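Local coordinates for protein glutamine synthetase (Helicobacter pylori, PDB 5ZLI) that is a type I-beta glutamine synthetase, assembled as a dodecamer whose subunits each combine a beta-grasp domain with a catalytic domain, at residues I150-N155 with E467-P472; D162-E167 with R172-G177; M266-Y271 with P334-P339. All blocks are in the same frame, centred on the assembly; numbering follows the deposited sequence.

Contact 1 (I150-N155 with E467-P472); sequences IKDASN and ESKPHP
The closest pair of CA atoms between the segments, D152 and K469, stands 8.7 Å apart, so the gap between the beta-hairpin of strands 147-153 and 156-162 and the linker joining helix 448-466 to the C-terminal helix 472-478 is closed by side chains, chiefly the long one of K469. Both elements belong to the catalytic domain. In bacterial type I glutamine synthetases this last helix typically reaches into a neighbouring subunit, and here the linker lies at such an interface: K469 makes a cation-pi contact with Y271 of a second subunit, and its carbonyl receives a hydrogen bond from H471 of that subunit. Within the chain the link is a forked salt bridge. D152 sends its carboxylate out from the strand, CG anti to the backbone N (chi1 -175°), and K469 meets it at about a right angle. The lysine is extended through chi2 and chi3 and bends at chi4 (-65°), which swings the ammonium onto the carboxylate. The stronger polar partner of D152 is Q157 on the paired strand, whose NE2 donates to D152 OD1. K469 is buried, so this anion probably offsets much of the cost of its charge. The two prongs differ: K469 NZ lies 2.8 Å from D152 OD2, on its syn side and 26° out of the carboxylate plane, and makes a weak bond of 3.0 Å to D152 OD1.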
ATOM      1  N   ILE B 150      25.651  -2.752  -7.382  1.00 33.62           N
ATOM      2  CA  ILE B 150      26.654  -1.784  -7.793  1.00 30.90           C
ATOM      3  C   ILE B 150      26.010  -0.687  -8.622  1.00 33.47           C
ATOM      4  O   ILE B 150      24.973  -0.881  -9.261  1.00 39.55           O
ATOM      5  CB  ILE B 150      27.803  -2.452  -8.571  1.00 34.58           C
ATOM      6  CG1 ILE B 150      28.242  -3.738  -7.885  1.00 27.14           C
ATOM      7  CG2 ILE B 150      28.973  -1.511  -8.722  1.00 35.45           C
ATOM      8  CD1 ILE B 150      29.049  -4.593  -8.792  1.00 37.67           C
ATOM      9  N   LYS B 151      26.622   0.491  -8.579  1.00 32.61           N
ATOM     10  CA  LYS B 151      26.153   1.635  -9.345  1.00 36.28           C
ATOM     11  C   LYS B 151      27.349   2.511  -9.679  1.00 40.97           C
ATOM     12  O   LYS B 151      28.028   3.000  -8.763  1.00 34.04           O
ATOM     13  CB  LYS B 151      25.100   2.426  -8.556  1.00 33.09           C
ATOM     14  CG  LYS B 151      24.489   3.580  -9.295  1.00 35.41           C
ATOM     15  CD  LYS B 151      23.486   3.163 -10.328  1.00 41.20           C
ATOM     16  CE  LYS B 151      22.870   4.382 -10.984  1.00 35.83           C
ATOM     17  NZ  LYS B 151      22.332   5.306  -9.950  1.00 52.03           N
ATOM     18  N   ASP B 152      27.579   2.717 -10.991  1.00 48.34           N
ATOM     19  CA  ASP B 152      28.590   3.628 -11.545  1.00 39.41           C
ATOM     20  C   ASP B 152      27.852   4.625 -12.408  1.00 38.92           C
ATOM     21  O   ASP B 152      27.258   4.242 -13.422  1.00 43.07           O
ATOM     22  CB  ASP B 152      29.650   2.947 -12.411  1.00 35.11           C
ATOM     23  CG  ASP B 152      30.756   3.942 -12.872  1.00 48.03           C
ATOM     24  OD1 ASP B 152      31.407   4.550 -11.990  1.00 48.43           O
ATOM     25  OD2 ASP B 152      30.921   4.190 -14.099  1.00 44.13           O
ATOM     26  N   ALA B 153      27.860   5.889 -11.989  1.00 37.21           N
ATOM     27  CA  ALA B 153      27.167   6.918 -12.745  1.00 32.08           C
ATOM     28  C   ALA B 153      27.722   8.278 -12.367  1.00 33.32           C
ATOM     29  O   ALA B 153      28.404   8.444 -11.341  1.00 28.11           O
ATOM     30  CB  ALA B 153      25.655   6.876 -12.528  1.00 22.78           C
ATOM     31  N   SER B 154      27.379   9.244 -13.226  1.00 34.94           N
ATOM     32  CA  SER B 154      27.713  10.646 -13.041  1.00 26.59           C
ATOM     33  C   SER B 154      27.565  11.060 -11.590  1.00 27.93           C
ATOM     34  O   SER B 154      28.509  11.565 -10.984  1.00 32.71           O
ATOM     35  CB  SER B 154      26.777  11.482 -13.941  1.00 33.29           C
ATOM     36  OG  SER B 154      27.158  12.849 -14.054  1.00 34.37           O
ATOM     37  N   ASN B 155      26.413  10.765 -10.988  1.00 28.42           N
ATOM     38  CA  ASN B 155      26.029  11.325  -9.695  1.00 29.37           C
ATOM     39  C   ASN B 155      25.994  10.312  -8.555  1.00 32.38           C
ATOM     40  O   ASN B 155      25.466  10.627  -7.485  1.00 27.46           O
ATOM     41  CB  ASN B 155      24.659  11.977  -9.798  1.00 38.33           C
ATOM     42  CG  ASN B 155      23.587  10.976 -10.061  1.00 32.14           C
ATOM     43  OD1 ASN B 155      23.682  10.224 -11.024  1.00 33.84           O
ATOM     44  ND2 ASN B 155      22.592  10.911  -9.187  1.00 28.53           N
ATOM     45  N   GLU B 467      41.597   6.235  -9.952  1.00 33.54           N
ATOM     46  CA  GLU B 467      42.136   7.571  -9.693  1.00 35.70           C
ATOM     47  C   GLU B 467      41.187   8.691 -10.115  1.00 35.97           C
ATOM     48  O   GLU B 467      41.371   9.835  -9.686  1.00 32.79           O
ATOM     49  CB  GLU B 467      43.480   7.764 -10.417  1.00 35.33           C
ATOM     50  CG  GLU B 467      44.767   7.523  -9.588  1.00 37.35           C
ATOM     51  CD  GLU B 467      46.069   7.557 -10.440  1.00 43.75           C
ATOM     52  OE1 GLU B 467      47.176   7.472  -9.845  1.00 44.90           O
ATOM     53  OE2 GLU B 467      45.997   7.679 -11.693  1.00 37.10           O
ATOM     54  N   SER B 468      40.136   8.382 -10.860  1.00 30.26           N
ATOM     55  CA  SER B 468      39.311   9.389 -11.496  1.00 33.77           C
ATOM     56  C   SER B 468      37.838   9.306 -11.146  1.00 36.14           C
ATOM     57  O   SER B 468      37.130  10.287 -11.377  1.00 38.90           O
ATOM     58  CB  SER B 468      39.440   9.291 -13.023  1.00 37.86           C
ATOM     59  OG  SER B 468      38.688   8.190 -13.519  1.00 29.07           O
ATOM     60  N   LYS B 469      37.360   8.201 -10.558  1.00 30.88           N
ATOM     61  CA  LYS B 469      35.971   8.091 -10.139  1.00 36.03           C
ATOM     62  C   LYS B 469      35.835   8.483  -8.678  1.00 35.98           C
ATOM     63  O   LYS B 469      36.582   7.957  -7.834  1.00 33.40           O
ATOM     64  CB  LYS B 469      35.441   6.676 -10.344  1.00 37.19           C
ATOM     65  CG  LYS B 469      35.253   6.281 -11.788  1.00 39.45           C
ATOM     66  CD  LYS B 469      34.930   4.807 -11.928  1.00 33.57           C
ATOM     67  CE  LYS B 469      34.737   4.438 -13.382  1.00 30.31           C
ATOM     68  NZ  LYS B 469      33.560   5.112 -13.994  1.00 38.00           N
ATOM     69  N   PRO B 470      34.959   9.433  -8.338  1.00 35.25           N
ATOM     70  CA  PRO B 470      34.870   9.866  -6.945  1.00 32.83           C
ATOM     71  C   PRO B 470      34.530   8.687  -6.071  1.00 30.95           C
ATOM     72  O   PRO B 470      33.976   7.686  -6.527  1.00 35.73           O
ATOM     73  CB  PRO B 470      33.736  10.903  -6.947  1.00 27.80           C
ATOM     74  CG  PRO B 470      33.609  11.341  -8.337  1.00 28.54           C
ATOM     75  CD  PRO B 470      33.976  10.131  -9.178  1.00 36.72           C
ATOM     76  N   HIS B 471      34.975   8.779  -4.848  1.00 29.15           N
ATOM     77  CA  HIS B 471      34.796   7.782  -3.827  1.00 33.41           C
ATOM     78  C   HIS B 471      33.913   8.342  -2.717  1.00 32.92           C
ATOM     79  O   HIS B 471      34.147   9.462  -2.243  1.00 33.79           O
ATOM     80  CB  HIS B 471      36.161   7.355  -3.265  1.00 34.42           C
ATOM     81  CG  HIS B 471      36.105   6.171  -2.347  1.00 33.59           C
ATOM     82  ND1 HIS B 471      35.441   6.195  -1.137  1.00 35.01           N
ATOM     83  CD2 HIS B 471      36.678   4.947  -2.437  1.00 29.12           C
ATOM     84  CE1 HIS B 471      35.584   5.026  -0.538  1.00 36.72           C
ATOM     85  NE2 HIS B 471      36.336   4.252  -1.302  1.00 30.82           N
ATOM     86  N   PRO B 472      32.928   7.597  -2.276  1.00 32.24           N
ATOM     87  CA  PRO B 472      32.007   8.076  -1.231  1.00 33.22           C
ATOM     88  C   PRO B 472      32.653   8.587   0.051  1.00 29.77           C
ATOM     89  O   PRO B 472      32.029   9.344   0.781  1.00 29.74           O
ATOM     90  CB  PRO B 472      31.171   6.827  -0.924  1.00 37.19           C
ATOM     91  CG  PRO B 472      31.955   5.682  -1.521  1.00 32.96           C
ATOM     92  CD  PRO B 472      32.626   6.227  -2.704  1.00 29.25           C
TER

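Contact 2 (D162-E167 with R172-G177); sequences DSEEGE and RSFENG
A type I beta turn, S163 to G166, follows strand 156-162 in the catalytic domain, and from it E164 reaches across to the ring of F174, further along the same surface loop. The glutamate chain runs extended beyond CG and lays its end over one face: E164 OE2 sits 3.6 Å above the plane of the F174 ring, over its centre, with the carboxylate turned 59° from that plane. Nearer the rim, E164 CG touches F174 CZ at 3.5 Å. The opposite face is covered by R172, whose CD lies 3.4 Å above the F174 ring plane, offset toward the rim. R172 bends at chi3 (-90°) and turns its guanidinium toward D162, but the salt bridge is long, 3.7 Å from R172 NH2 to D162 OD2, and the carboxylate and guanidinium planes are 64° apart. N169 mediates more firmly: its OD1 accepts from R172 NE while its ND2 donates to D162 OD2. G177 O accepts hydrogen bonds from S147 and K149 of a fourth subunit. Within the chain, F174 packs on R183 in the loop that leads to helix 200-212, and D162 is backbone-bonded to D146 and S147 where strand 147-153 begins.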
ATOM      1  N   ASP B 162      25.863  -8.328   0.540  1.00 40.25           N
ATOM      2  CA  ASP B 162      24.982  -8.687   1.624  1.00 35.77           C
ATOM      3  C   ASP B 162      25.120 -10.176   1.850  1.00 39.99           C
ATOM      4  O   ASP B 162      25.356 -10.945   0.914  1.00 36.10           O
ATOM      5  CB  ASP B 162      23.528  -8.305   1.360  1.00 41.87           C
ATOM      6  CG  ASP B 162      22.761  -8.015   2.650  1.00 53.44           C
ATOM      7  OD1 ASP B 162      23.062  -6.978   3.286  1.00 53.58           O
ATOM      8  OD2 ASP B 162      21.880  -8.820   3.042  1.00 55.22           O
ATOM      9  N   SER B 163      24.999 -10.555   3.119  1.00 39.72           N
ATOM     10  CA  SER B 163      25.154 -11.920   3.577  1.00 39.75           C
ATOM     11  C   SER B 163      24.284 -12.102   4.800  1.00 43.48           C
ATOM     12  O   SER B 163      24.071 -11.159   5.567  1.00 41.60           O
ATOM     13  CB  SER B 163      26.597 -12.253   3.958  1.00 36.08           C
ATOM     14  OG  SER B 163      26.738 -13.657   4.117  1.00 44.35           O
ATOM     15  N   GLU B 164      23.779 -13.324   4.976  1.00 35.83           N
ATOM     16  CA  GLU B 164      22.968 -13.567   6.150  1.00 39.51           C
ATOM     17  C   GLU B 164      23.793 -13.521   7.423  1.00 40.35           C
ATOM     18  O   GLU B 164      23.251 -13.206   8.490  1.00 38.93           O
ATOM     19  CB  GLU B 164      22.267 -14.900   6.032  1.00 47.47           C
ATOM     20  CG  GLU B 164      21.151 -15.036   7.026  1.00 47.37           C
ATOM     21  CD  GLU B 164      20.221 -16.136   6.636  1.00 58.00           C
ATOM     22  OE1 GLU B 164      20.708 -17.100   5.994  1.00 43.54           O
ATOM     23  OE2 GLU B 164      19.012 -16.022   6.951  1.00 69.15           O
ATOM     24  N   GLU B 165      25.089 -13.799   7.322  1.00 33.00           N
ATOM     25  CA  GLU B 165      25.997 -13.822   8.456  1.00 31.22           C
ATOM     26  C   GLU B 165      26.493 -12.438   8.862  1.00 34.95           C
ATOM     27  O   GLU B 165      27.182 -12.324   9.876  1.00 34.69           O
ATOM     28  CB  GLU B 165      27.199 -14.683   8.109  1.00 36.29           C
ATOM     29  CG  GLU B 165      26.865 -16.051   7.521  1.00 42.33           C
ATOM     30  CD  GLU B 165      28.072 -16.997   7.532  1.00 57.11           C
ATOM     31  OE1 GLU B 165      29.156 -16.558   7.973  1.00 52.57           O
ATOM     32  OE2 GLU B 165      27.957 -18.170   7.086  1.00 58.78           O
ATOM     33  N   GLY B 166      26.226 -11.403   8.072  1.00 36.53           N
ATOM     34  CA  GLY B 166      26.869 -10.123   8.298  1.00 35.01           C
ATOM     35  C   GLY B 166      26.318  -9.401   9.514  1.00 35.53           C
ATOM     36  O   GLY B 166      25.110  -9.344   9.735  1.00 33.44           O
ATOM     37  N   GLU B 167      27.230  -8.813  10.297  1.00 38.82           N
ATOM     38  CA  GLU B 167      26.844  -7.978  11.430  1.00 42.58           C
ATOM     39  C   GLU B 167      25.791  -6.944  11.045  1.00 44.76           C
ATOM     40  O   GLU B 167      24.962  -6.552  11.876  1.00 43.60           O
ATOM     41  CB  GLU B 167      28.065  -7.249  11.991  1.00 44.29           C
ATOM     42  CG  GLU B 167      28.996  -8.052  12.887  1.00 46.98           C
ATOM     43  CD  GLU B 167      30.077  -7.167  13.559  1.00 55.89           C
ATOM     44  OE1 GLU B 167      30.294  -6.033  13.059  1.00 61.07           O
ATOM     45  OE2 GLU B 167      30.698  -7.590  14.580  1.00 41.43           O
ATOM     46  N   ARG B 172      17.900  -7.343  10.944  1.00 35.65           N
ATOM     47  CA  ARG B 172      17.046  -7.385   9.781  1.00 39.22           C
ATOM     48  C   ARG B 172      15.895  -8.346  10.047  1.00 47.58           C
ATOM     49  O   ARG B 172      15.996  -9.265  10.868  1.00 47.70           O
ATOM     50  CB  ARG B 172      17.855  -7.875   8.578  1.00 41.71           C
ATOM     51  CG  ARG B 172      17.040  -8.353   7.400  1.00 44.99           C
ATOM     52  CD  ARG B 172      17.926  -9.058   6.414  1.00 49.21           C
ATOM     53  NE  ARG B 172      18.550  -8.259   5.370  1.00 42.37           N
ATOM     54  CZ  ARG B 172      17.943  -7.944   4.232  1.00 53.75           C
ATOM     55  NH1 ARG B 172      16.679  -8.321   4.029  1.00 46.67           N
ATOM     56  NH2 ARG B 172      18.592  -7.238   3.307  1.00 58.60           N
ATOM     57  N   SER B 173      14.778  -8.093   9.386  1.00 51.24           N
ATOM     58  CA  SER B 173      13.635  -8.993   9.390  1.00 54.18           C
ATOM     59  C   SER B 173      13.692  -9.816   8.106  1.00 53.17           C
ATOM     60  O   SER B 173      13.738  -9.239   7.014  1.00 56.49           O
ATOM     61  CB  SER B 173      12.335  -8.184   9.485  1.00 59.80           C
ATOM     62  OG  SER B 173      12.177  -7.559  10.757  1.00 54.44           O
ATOM     63  N   PHE B 174      13.723 -11.155   8.229  1.00 56.44           N
ATOM     64  CA  PHE B 174      13.807 -12.021   7.042  1.00 63.07           C
ATOM     65  C   PHE B 174      12.471 -12.561   6.539  1.00 69.55           C
ATOM     66  O   PHE B 174      11.568 -11.788   6.186  1.00 65.69           O
ATOM     67  CB  PHE B 174      14.742 -13.228   7.258  1.00 60.42           C
ATOM     68  CG  PHE B 174      16.211 -12.912   7.141  1.00 54.90           C
ATOM     69  CD1 PHE B 174      16.806 -12.824   5.883  1.00 57.23           C
ATOM     70  CD2 PHE B 174      17.002 -12.730   8.269  1.00 50.33           C
ATOM     71  CE1 PHE B 174      18.165 -12.538   5.747  1.00 54.14           C
ATOM     72  CE2 PHE B 174      18.360 -12.440   8.146  1.00 49.88           C
ATOM     73  CZ  PHE B 174      18.944 -12.344   6.883  1.00 50.83           C
ATOM     74  N   GLU B 175      12.363 -13.900   6.479  1.00 71.97           N
ATOM     75  CA  GLU B 175      11.283 -14.542   5.732  1.00 74.31           C
ATOM     76  C   GLU B 175       9.908 -14.113   6.252  1.00 81.01           C
ATOM     77  O   GLU B 175       9.022 -13.755   5.464  1.00 94.03           O
ATOM     78  CB  GLU B 175      11.457 -16.069   5.750  1.00 71.65           C
ATOM     79  CG  GLU B 175      11.433 -16.744   7.120  1.00 76.60           C
ATOM     80  CD  GLU B 175      10.060 -17.297   7.503  1.00 74.66           C
ATOM     81  OE1 GLU B 175       9.489 -18.098   6.729  1.00 81.59           O
ATOM     82  OE2 GLU B 175       9.550 -16.936   8.583  1.00 66.07           O
ATOM     83  N   ASN B 176       9.716 -14.120   7.571  1.00 74.90           N
ATOM     84  CA  ASN B 176       8.576 -13.461   8.211  1.00 73.22           C
ATOM     85  C   ASN B 176       9.076 -12.596   9.351  1.00 73.11           C
ATOM     86  O   ASN B 176       8.492 -12.554  10.439  1.00 73.49           O
ATOM     87  CB  ASN B 176       7.537 -14.467   8.708  1.00 73.08           C
ATOM     88  CG  ASN B 176       6.178 -13.822   8.990  1.00 73.18           C
ATOM     89  OD1 ASN B 176       5.791 -12.841   8.352  1.00 71.41           O
ATOM     90  ND2 ASN B 176       5.452 -14.378   9.952  1.00 71.86           N
ATOM     91  N   GLY B 177      10.183 -11.897   9.115  1.00 76.49           N
ATOM     92  CA  GLY B 177      10.820 -11.154  10.181  1.00 69.87           C
ATOM     93  C   GLY B 177      11.455 -12.027  11.237  1.00 62.38           C
ATOM     94  O   GLY B 177      11.586 -11.602  12.391  1.00 57.46           O
TER

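Contact 3 (M266-Y271 with P334-P339); sequences MPKPLY and PGYEAP
K268 and Y336 meet in a cation-pi interaction that joins two loops of the catalytic domain, one between strands 262-264 and 278-286, the other between helix 326-331 and strand 341-346. The side chains cross at about a right angle, the lysine bringing its ammonium down onto the ring. K268 NZ stands 4.0 Å from the centroid of the Y336 ring and 15° off its normal, an over-the-face geometry. This one pair spans the gap, for even the closest CA atoms, those of K268 and Y336, are 10.7 Å apart. The lysine leaves its backbone with CG anti to N, bends once at chi2 (80°) and then runs out nearly straight, which carries the ammonium across to the tyrosine. K268 NZ also donates a hydrogen bond to the carbonyl O of D273, its strongest polar partner, and the ammonium is held both by this bond and by the ring face. N274, next to D273, packs against Y336. At the other end of the lysine, K268 N donates to N327 OD1 on helix 326-331. The ammonium is shifted from the ring centre toward the backbone end of the tyrosine: its closest ring atom is Y336 CG, 3.9 Å from K268 NZ.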
ATOM      1  N   MET B 266      37.736 -11.626  -4.904  1.00 22.56           N
ATOM      2  CA  MET B 266      38.364 -10.299  -4.871  1.00 24.29           C
ATOM      3  C   MET B 266      39.032 -10.021  -3.521  1.00 21.56           C
ATOM      4  O   MET B 266      38.499 -10.386  -2.470  1.00 25.03           O
ATOM      5  CB  MET B 266      37.339  -9.194  -5.196  1.00 29.08           C
ATOM      6  CG  MET B 266      36.330  -8.818  -4.108  1.00 28.53           C
ATOM      7  SD  MET B 266      35.093  -7.577  -4.616  1.00 43.11           S
ATOM      8  CE  MET B 266      36.111  -6.149  -4.754  1.00 27.86           C
ATOM      9  N   PRO B 267      40.174  -9.330  -3.519  1.00 19.69           N
ATOM     10  CA  PRO B 267      40.988  -9.230  -2.283  1.00 23.71           C
ATOM     11  C   PRO B 267      40.293  -8.621  -1.063  1.00 24.07           C
ATOM     12  O   PRO B 267      40.482  -9.142   0.031  1.00 26.42           O
ATOM     13  CB  PRO B 267      42.198  -8.404  -2.745  1.00 22.99           C
ATOM     14  CG  PRO B 267      42.243  -8.579  -4.208  1.00 18.44           C
ATOM     15  CD  PRO B 267      40.855  -8.744  -4.673  1.00 18.32           C
ATOM     16  N   LYS B 268      39.574  -7.493  -1.180  1.00 29.04           N
ATOM     17  CA  LYS B 268      38.989  -6.812  -0.016  1.00 24.28           C
ATOM     18  C   LYS B 268      37.577  -6.285  -0.298  1.00 27.08           C
ATOM     19  O   LYS B 268      37.385  -5.108  -0.622  1.00 30.04           O
ATOM     20  CB  LYS B 268      39.918  -5.683   0.435  1.00 27.71           C
ATOM     21  CG  LYS B 268      39.590  -5.025   1.766  1.00 31.90           C
ATOM     22  CD  LYS B 268      40.079  -5.866   2.931  1.00 30.95           C
ATOM     23  CE  LYS B 268      40.391  -5.019   4.119  1.00 26.83           C
ATOM     24  NZ  LYS B 268      40.709  -5.923   5.219  1.00 29.98           N
ATOM     25  N   PRO B 269      36.540  -7.142  -0.163  1.00 31.95           N
ATOM     26  CA  PRO B 269      35.155  -6.654  -0.326  1.00 26.29           C
ATOM     27  C   PRO B 269      34.572  -5.955   0.887  1.00 26.46           C
ATOM     28  O   PRO B 269      33.677  -5.122   0.749  1.00 31.44           O
ATOM     29  CB  PRO B 269      34.360  -7.929  -0.617  1.00 27.60           C
ATOM     30  CG  PRO B 269      35.134  -9.011   0.042  1.00 26.66           C
ATOM     31  CD  PRO B 269      36.595  -8.621  -0.105  1.00 27.45           C
ATOM     32  N   LEU B 270      35.040  -6.276   2.081  1.00 32.87           N
ATOM     33  CA  LEU B 270      34.479  -5.712   3.297  1.00 32.18           C
ATOM     34  C   LEU B 270      35.540  -4.851   3.947  1.00 33.15           C
ATOM     35  O   LEU B 270      36.631  -5.342   4.252  1.00 32.70           O
ATOM     36  CB  LEU B 270      34.040  -6.800   4.275  1.00 33.37           C
ATOM     37  CG  LEU B 270      33.076  -7.858   3.754  1.00 31.08           C
ATOM     38  CD1 LEU B 270      32.903  -8.948   4.791  1.00 32.99           C
ATOM     39  CD2 LEU B 270      31.769  -7.219   3.444  1.00 26.96           C
ATOM     40  N   TYR B 271      35.212  -3.581   4.172  1.00 35.63           N
ATOM     41  CA  TYR B 271      36.079  -2.751   4.986  1.00 35.90           C
ATOM     42  C   TYR B 271      36.046  -3.261   6.424  1.00 31.99           C
ATOM     43  O   TYR B 271      35.010  -3.694   6.933  1.00 32.87           O
ATOM     44  CB  TYR B 271      35.663  -1.287   4.916  1.00 32.16           C
ATOM     45  CG  TYR B 271      36.620  -0.390   5.649  1.00 36.01           C
ATOM     46  CD1 TYR B 271      37.927  -0.241   5.217  1.00 37.81           C
ATOM     47  CD2 TYR B 271      36.231   0.290   6.796  1.00 41.80           C
ATOM     48  CE1 TYR B 271      38.827   0.582   5.891  1.00 34.88           C
ATOM     49  CE2 TYR B 271      37.123   1.108   7.485  1.00 41.87           C
ATOM     50  CZ  TYR B 271      38.420   1.251   7.024  1.00 42.72           C
ATOM     51  OH  TYR B 271      39.313   2.067   7.698  1.00 58.85           O
ATOM     52  N   PRO B 334      47.871  -3.023   7.512  1.00 55.27           N
ATOM     53  CA  PRO B 334      48.250  -3.799   8.697  1.00 51.72           C
ATOM     54  C   PRO B 334      47.062  -4.358   9.467  1.00 50.11           C
ATOM     55  O   PRO B 334      46.014  -3.725   9.579  1.00 54.32           O
ATOM     56  CB  PRO B 334      49.001  -2.768   9.556  1.00 55.15           C
ATOM     57  CG  PRO B 334      48.547  -1.429   9.049  1.00 44.66           C
ATOM     58  CD  PRO B 334      48.356  -1.629   7.591  1.00 49.84           C
ATOM     59  N   GLY B 335      47.248  -5.546  10.020  1.00 49.06           N
ATOM     60  CA  GLY B 335      46.395  -6.036  11.080  1.00 49.36           C
ATOM     61  C   GLY B 335      45.297  -6.982  10.702  1.00 49.53           C
ATOM     62  O   GLY B 335      44.412  -7.229  11.530  1.00 53.92           O
ATOM     63  N   TYR B 336      45.353  -7.567   9.515  1.00 53.28           N
ATOM     64  CA  TYR B 336      44.342  -8.510   9.046  1.00 54.32           C
ATOM     65  C   TYR B 336      45.027  -9.766   8.541  1.00 56.44           C
ATOM     66  O   TYR B 336      44.464 -10.511   7.726  1.00 53.66           O
ATOM     67  CB  TYR B 336      43.470  -7.879   7.951  1.00 46.34           C
ATOM     68  CG  TYR B 336      42.612  -6.759   8.463  1.00 43.12           C
ATOM     69  CD1 TYR B 336      41.410  -7.020   9.116  1.00 40.00           C
ATOM     70  CD2 TYR B 336      43.050  -5.430   8.381  1.00 46.96           C
ATOM     71  CE1 TYR B 336      40.643  -5.971   9.641  1.00 41.99           C
ATOM     72  CE2 TYR B 336      42.295  -4.380   8.905  1.00 42.04           C
ATOM     73  CZ  TYR B 336      41.097  -4.657   9.529  1.00 40.52           C
ATOM     74  OH  TYR B 336      40.382  -3.598  10.026  1.00 38.75           O
ATOM     75  N   GLU B 337      46.214 -10.037   9.106  1.00 54.46           N
ATOM     76  CA  GLU B 337      47.094 -11.128   8.694  1.00 57.20           C
ATOM     77  C   GLU B 337      47.508 -10.988   7.226  1.00 59.99           C
ATOM     78  O   GLU B 337      47.788 -11.977   6.538  1.00 58.14           O
ATOM     79  CB  GLU B 337      46.422 -12.468   9.008  1.00 48.48           C
ATOM     80  CG  GLU B 337      46.332 -12.560  10.533  1.00 56.10           C
ATOM     81  CD  GLU B 337      45.504 -13.700  11.071  1.00 64.74           C
ATOM     82  OE1 GLU B 337      45.153 -14.631  10.295  1.00 59.87           O
ATOM     83  OE2 GLU B 337      45.174 -13.625  12.290  1.00 61.92           O
ATOM     84  N   ALA B 338      47.564  -9.731   6.755  1.00 54.09           N
ATOM     85  CA  ALA B 338      48.005  -9.338   5.433  1.00 53.01           C
ATOM     86  C   ALA B 338      49.351  -8.634   5.512  1.00 54.25           C
ATOM     87  O   ALA B 338      49.502  -7.676   6.288  1.00 49.10           O
ATOM     88  CB  ALA B 338      46.976  -8.414   4.779  1.00 61.25           C
ATOM     89  N   PRO B 339      50.328  -9.059   4.709  1.00 47.17           N
ATOM     90  CA  PRO B 339      51.660  -8.445   4.760  1.00 45.00           C
ATOM     91  C   PRO B 339      51.704  -7.030   4.199  1.00 53.51           C
ATOM     92  O   PRO B 339      51.232  -6.765   3.090  1.00 51.70           O
ATOM     93  CB  PRO B 339      52.504  -9.386   3.903  1.00 42.66           C
ATOM     94  CG  PRO B 339      51.522 -10.004   2.962  1.00 44.25           C
ATOM     95  CD  PRO B 339      50.284 -10.193   3.770  1.00 47.57           C
TER

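How the contacts relate
Along the chain, contacts 2 and 3 follow one another, and contact 1, whose segments lie 312 residues apart, spans both. Within one chain none of the three touches another: nearest atoms are about 10 Å apart for contacts 1 and 2, about 8 Å for 1 and 3, and about 7 Å for 2 and 3, with centres 22 to 28 Å apart. The connection is made between subunits. S154 of contact 1 bonds through its OG to the carbonyl O of Y271, in contact 3 of another subunit, and N155 packs on D162 of contact 2, also across an interface. Contact 3 is the innermost, about 15 Å from the chain centre, against about 31 Å for contact 2.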